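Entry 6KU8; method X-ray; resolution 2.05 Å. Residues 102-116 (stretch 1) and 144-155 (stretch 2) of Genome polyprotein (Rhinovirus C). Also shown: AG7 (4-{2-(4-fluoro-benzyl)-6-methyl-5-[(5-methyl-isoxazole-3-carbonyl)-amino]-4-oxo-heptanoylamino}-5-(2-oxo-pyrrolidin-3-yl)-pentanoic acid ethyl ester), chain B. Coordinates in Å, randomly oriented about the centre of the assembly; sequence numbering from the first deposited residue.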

# COMPACT_ATOMS: atom_id res chain seq x y z
N ASN A 102 -15.73 -6.27 -6.05
CA ASN A 102 -15.71 -7.00 -4.79
C ASN A 102 -14.33 -6.98 -4.14
O ASN A 102 -13.84 -8.00 -3.63
CB ASN A 102 -16.21 -8.43 -4.99
CG ASN A 102 -17.58 -8.47 -5.65
OD1 ASN A 102 -17.71 -8.82 -6.82
ND2 ASN A 102 -18.61 -8.12 -4.90
N MET A 103 -13.70 -5.81 -4.14
CA MET A 103 -12.42 -5.61 -3.47
C MET A 103 -12.60 -5.35 -1.98
O MET A 103 -13.64 -4.87 -1.52
CB MET A 103 -11.66 -4.45 -4.11
CG MET A 103 -10.90 -4.85 -5.36
SD MET A 103 -9.53 -5.93 -4.90
CE MET A 103 -9.23 -6.79 -6.45
N HIS A 104 -11.55 -5.65 -1.23
CA HIS A 104 -11.50 -5.42 0.21
C HIS A 104 -10.36 -4.47 0.55
O HIS A 104 -9.35 -4.40 -0.16
CB HIS A 104 -11.30 -6.75 0.97
CG HIS A 104 -12.50 -7.65 0.95
ND1 HIS A 104 -13.08 -8.14 2.10
CD2 HIS A 104 -13.24 -8.13 -0.08
CE1 HIS A 104 -14.12 -8.89 1.78
NE2 HIS A 104 -14.24 -8.90 0.47
N LEU A 105 -10.53 -3.73 1.64
CA LEU A 105 -9.42 -3.01 2.26
C LEU A 105 -9.05 -3.75 3.54
O LEU A 105 -9.93 -4.04 4.36
CB LEU A 105 -9.78 -1.56 2.57
CG LEU A 105 -8.78 -0.73 3.40
CD1 LEU A 105 -7.43 -0.79 2.79
CD2 LEU A 105 -9.23 0.73 3.52
N ALA A 106 -7.77 -4.09 3.69
CA ALA A 106 -7.31 -4.82 4.86
C ALA A 106 -6.06 -4.16 5.40
O ALA A 106 -5.16 -3.79 4.63
CB ALA A 106 -7.04 -6.30 4.55
N THR A 107 -6.01 -3.99 6.72
CA THR A 107 -4.83 -3.44 7.36
C THR A 107 -4.76 -4.01 8.76
O THR A 107 -5.67 -4.71 9.22
CB THR A 107 -4.88 -1.91 7.38
OG1 THR A 107 -3.59 -1.39 7.73
CG2 THR A 107 -5.94 -1.42 8.36
N ASN A 108 -3.65 -3.72 9.44
CA ASN A 108 -3.50 -4.13 10.83
C ASN A 108 -2.70 -3.07 11.56
O ASN A 108 -1.48 -2.99 11.42
CB ASN A 108 -2.82 -5.48 10.99
CG ASN A 108 -2.81 -5.92 12.43
OD1 ASN A 108 -3.81 -5.73 13.13
ND2 ASN A 108 -1.70 -6.46 12.90
N VAL A 109 -3.39 -2.31 12.40
CA VAL A 109 -2.85 -1.09 12.95
C VAL A 109 -3.61 -0.85 14.25
O VAL A 109 -4.64 -1.48 14.51
CB VAL A 109 -3.01 0.01 11.86
CG1 VAL A 109 -4.01 1.10 12.19
CG2 VAL A 109 -1.66 0.48 11.33
N THR A 110 -3.04 -0.03 15.14
CA THR A 110 -3.61 0.07 16.49
C THR A 110 -5.07 0.50 16.45
O THR A 110 -5.91 -0.04 17.20
CB THR A 110 -2.80 1.03 17.37
OG1 THR A 110 -1.43 0.64 17.39
CG2 THR A 110 -3.36 1.02 18.80
N LYS A 111 -5.40 1.46 15.59
CA LYS A 111 -6.77 1.95 15.47
C LYS A 111 -7.67 0.97 14.74
O LYS A 111 -8.88 0.96 14.96
CB LYS A 111 -6.80 3.28 14.71
CG LYS A 111 -6.35 4.50 15.51
CD LYS A 111 -5.68 5.51 14.59
CE LYS A 111 -5.67 6.91 15.20
NZ LYS A 111 -4.69 7.78 14.50
N PHE A 112 -7.10 0.16 13.85
CA PHE A 112 -7.86 -0.73 12.98
C PHE A 112 -7.19 -2.09 13.01
O PHE A 112 -6.48 -2.47 12.07
CB PHE A 112 -7.95 -0.17 11.56
CG PHE A 112 -8.54 1.18 11.52
CD1 PHE A 112 -7.74 2.30 11.32
CD2 PHE A 112 -9.91 1.34 11.74
CE1 PHE A 112 -8.31 3.56 11.30
CE2 PHE A 112 -10.48 2.60 11.72
CZ PHE A 112 -9.68 3.71 11.51
N PRO A 113 -7.37 -2.83 14.09
CA PRO A 113 -6.64 -4.08 14.24
C PRO A 113 -7.30 -5.19 13.42
O PRO A 113 -8.52 -5.39 13.48
CB PRO A 113 -6.70 -4.33 15.75
CG PRO A 113 -8.02 -3.70 16.16
CD PRO A 113 -8.11 -2.45 15.31
N MET A 114 -6.49 -5.87 12.61
CA MET A 114 -6.94 -6.92 11.67
C MET A 114 -8.24 -6.53 10.98
O MET A 114 -9.21 -7.29 10.92
CB MET A 114 -7.07 -8.27 12.37
CG MET A 114 -5.74 -8.78 12.95
SD MET A 114 -4.43 -8.95 11.69
CE MET A 114 -3.20 -9.82 12.69
N LEU A 115 -8.25 -5.33 10.42
CA LEU A 115 -9.41 -4.85 9.70
C LEU A 115 -9.48 -5.49 8.32
O LEU A 115 -8.47 -5.60 7.62
CB LEU A 115 -9.36 -3.33 9.56
CG LEU A 115 -10.50 -2.67 8.78
CD1 LEU A 115 -11.83 -2.96 9.46
CD2 LEU A 115 -10.27 -1.18 8.69
N ASP A 116 -10.68 -5.91 7.94
CA ASP A 116 -11.01 -6.26 6.57
C ASP A 116 -12.40 -5.72 6.30
O ASP A 116 -13.35 -6.07 7.01
CB ASP A 116 -10.96 -7.77 6.32
CG ASP A 116 -11.32 -8.14 4.88
OD1 ASP A 116 -10.52 -8.83 4.24
OD2 ASP A 116 -12.39 -7.73 4.37
N PRO A 144 -16.08 5.16 2.70
CA PRO A 144 -15.56 6.27 3.53
C PRO A 144 -14.37 5.86 4.38
O PRO A 144 -14.44 5.72 5.61
CB PRO A 144 -16.79 6.67 4.35
CG PRO A 144 -17.59 5.40 4.48
CD PRO A 144 -17.40 4.68 3.16
N THR A 145 -13.24 5.65 3.72
CA THR A 145 -12.02 5.28 4.41
C THR A 145 -11.62 6.39 5.38
O THR A 145 -11.97 7.56 5.22
CB THR A 145 -10.90 5.04 3.39
OG1 THR A 145 -10.76 6.21 2.57
CG2 THR A 145 -11.24 3.84 2.48
N LYS A 146 -10.83 6.00 6.39
CA LYS A 146 -10.54 6.86 7.53
C LYS A 146 -9.05 7.10 7.70
O LYS A 146 -8.23 6.27 7.28
CB LYS A 146 -11.09 6.24 8.83
CG LYS A 146 -12.61 6.16 8.87
CD LYS A 146 -13.10 5.67 10.23
CE LYS A 146 -14.63 5.70 10.29
NZ LYS A 146 -15.16 7.09 10.04
N PRO A 147 -8.66 8.21 8.33
CA PRO A 147 -7.25 8.38 8.71
C PRO A 147 -6.79 7.17 9.51
O PRO A 147 -7.54 6.60 10.30
CB PRO A 147 -7.26 9.66 9.55
CG PRO A 147 -8.48 10.42 9.08
CD PRO A 147 -9.49 9.38 8.69
N GLY A 148 -5.53 6.77 9.29
CA GLY A 148 -4.96 5.61 9.93
C GLY A 148 -5.05 4.32 9.12
O GLY A 148 -4.41 3.33 9.48
N GLN A 149 -5.80 4.31 8.02
CA GLN A 149 -5.89 3.14 7.17
C GLN A 149 -4.90 3.17 6.01
O GLN A 149 -4.91 2.26 5.18
CB GLN A 149 -7.32 3.00 6.64
CG GLN A 149 -8.32 2.77 7.75
CD GLN A 149 -9.74 2.74 7.25
OE1 GLN A 149 -10.03 3.22 6.16
NE2 GLN A 149 -10.64 2.17 8.05
N CYS A 150 -4.03 4.18 5.94
CA CYS A 150 -3.09 4.23 4.84
C CYS A 150 -2.13 3.05 4.89
O CYS A 150 -1.78 2.55 5.96
CB CYS A 150 -2.32 5.55 4.83
SG CYS A 150 -3.27 6.84 4.00
N GLY A 151 -1.69 2.64 3.70
CA GLY A 151 -0.93 1.44 3.52
C GLY A 151 -1.77 0.19 3.46
O GLY A 151 -1.30 -0.83 2.95
N GLY A 152 -3.01 0.25 3.94
CA GLY A 152 -3.89 -0.90 3.86
C GLY A 152 -3.87 -1.48 2.46
O GLY A 152 -3.76 -0.73 1.48
N VAL A 153 -3.98 -2.77 2.34
CA VAL A 153 -3.99 -3.44 1.08
C VAL A 153 -5.39 -3.46 0.45
O VAL A 153 -6.33 -3.71 1.11
CB VAL A 153 -3.49 -4.89 1.21
CG1 VAL A 153 -3.36 -5.51 -0.15
CG2 VAL A 153 -2.18 -5.00 1.96
N ILE A 154 -5.49 -3.16 -0.83
CA ILE A 154 -6.73 -3.26 -1.57
C ILE A 154 -6.59 -4.55 -2.39
O ILE A 154 -5.80 -4.59 -3.29
CB ILE A 154 -7.00 -2.07 -2.47
CG1 ILE A 154 -7.01 -0.75 -1.70
CG2 ILE A 154 -8.26 -2.30 -3.28
CD1 ILE A 154 -7.98 -0.64 -0.60
N ALA A 155 -7.38 -5.55 -2.03
CA ALA A 155 -7.31 -6.86 -2.64
C ALA A 155 -8.47 -7.80 -2.41
O ALA A 155 -9.33 -7.52 -1.63
CB ALA A 155 -6.09 -7.56 -2.11
C01 AG7 B . -5.39 12.93 2.49
C02 AG7 B . -3.97 12.95 3.03
O03 AG7 B . -6.10 11.96 2.42
C04 AG7 B . -3.28 11.60 3.08
C05 AG7 B . -1.81 11.95 3.22
C06 AG7 B . -1.21 12.34 1.86
C07 AG7 B . -1.38 11.51 0.77
C08 AG7 B . -0.84 11.85 -0.46
C09 AG7 B . -0.12 13.04 -0.60
C10 AG7 B . 0.05 13.88 0.49
C11 AG7 B . -0.50 13.53 1.72
N12 AG7 B . -4.23 9.46 4.27
C13 AG7 B . -4.87 8.93 5.49
C14 AG7 B . -6.14 8.27 4.97
C15 AG7 B . -7.19 9.37 4.58
C16 AG7 B . -8.63 8.65 4.40
N17 AG7 B . -9.56 9.46 4.90
O18 AG7 B . -8.81 7.60 3.90
C19 AG7 B . -4.09 7.99 6.41
C20 AG7 B . -2.59 8.33 6.40
C21 AG7 B . -2.52 9.16 7.67
O22 AG7 B . -1.70 10.28 7.75
O23 AG7 B . -3.21 8.83 8.57
C47 AG7 B . -3.89 10.88 4.28
O48 AG7 B . -4.12 11.50 5.26
C50 AG7 B . -1.83 10.92 8.98
C53 AG7 B . -0.67 11.90 9.14
C57 AG7 B . -5.81 14.33 2.07
N58 AG7 B . -7.05 14.26 1.38
C59 AG7 B . -7.26 15.17 0.32
O60 AG7 B . -6.50 16.00 -0.09
C78 AG7 B . -6.03 15.22 3.29
C81 AG7 B . -6.25 16.70 2.92
F1 AG7 B . 0.40 13.38 -1.82
C82 AG7 B . -7.22 14.69 4.09
C83 AG7 B . -8.90 10.71 5.45
C84 AG7 B . -7.36 10.30 5.53
C1 AG7 B . -8.63 14.96 -0.21
O HOH W 1 -3.26 1.29 8.09

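The two stretches are joined by a short antiparallel β-ladder, extended at one end by apolar and aromatic packing of the loop after the first strand against the turns that precede the second. Strands 103-107 and 153-155 run at 155° to each other and share four main-chain hydrogen bonds. His-104 pairs with Ala-155 through His-104 N to Ala-155 O (2.9 Å) and Ala-155 N to His-104 O (2.9 Å); two residues along, Ala-106 N donates to Val-153 O (3.0 Å) and Val-153 N to Ala-106 O (2.8 Å). Between these pairs, Leu-105 and Ile-154 face each other without hydrogen bonds, and their CA-H groups instead approach carbonyls, Ile-154 CA lying 3.2 Å from His-104 O and Leu-105 CA 3.4 Å from Val-153 O.

Side chains alternate between the two faces along each strand, so that paired residues share a face. Leu-105 and Ile-154 share one face and meet at their tips, with Leu-105 CD1 3.4 Å from Ile-154 CD1. Leu-105 reaches further into the second stretch, its CD2 lying 3.8 Å from Thr-145 CG2. The other face carries His-104, Ala-106, Val-153 and Ala-155; here the imidazole is anchored within its own stretch by a very short bond from His-104 ND1 to Asp-116 OD2 (2.4 Å). Beyond the ladder, Gly-152 lies against Thr-107 and Leu-105. A CB on Gly-152 would fall 2.6 Å from Leu-105 CD1, a clash, and would also be tight against Ala-106 O and Thr-107 CB; glycine leaves room for the leucine tip as it is placed here.

The loop contact centres on Phe-112, a broad apolar ring well suited to covering the turn from Lys-146 to Gln-149. Gln-149 CG sits over one ring face, 3.9 Å from the centroid, whereas Pro-147 O approaches the edge, 3.3 Å from Phe-112 CE1. Gln-149 thus offers its aliphatic portion to the aromatic ring while its amide holds the turn through Lys-146 N to Gln-149 OE1 (2.9 Å); NE2 of the same residue touches Leu-115 CD2 at 3.4 Å. Gly-148 suits this turn for two reasons: its backbone angles would jam a CB against the preceding carbonyl, and that CB would also be tight against Phe-112 CE1 and Lys-111 CD. Val-109 CG1 adds a contact 3.5 Å from Gly-148 O.

A water completes the junction, accepting from Thr-107 OG1 (2.7 Å from the water O) and donating to Gly-148 O (2.7 Å) and Cys-150 O (2.9 Å). It gives the buried threonine hydroxyl a polar partner and links it to the turn. Together the stretches bury 755 Å², both sides summed.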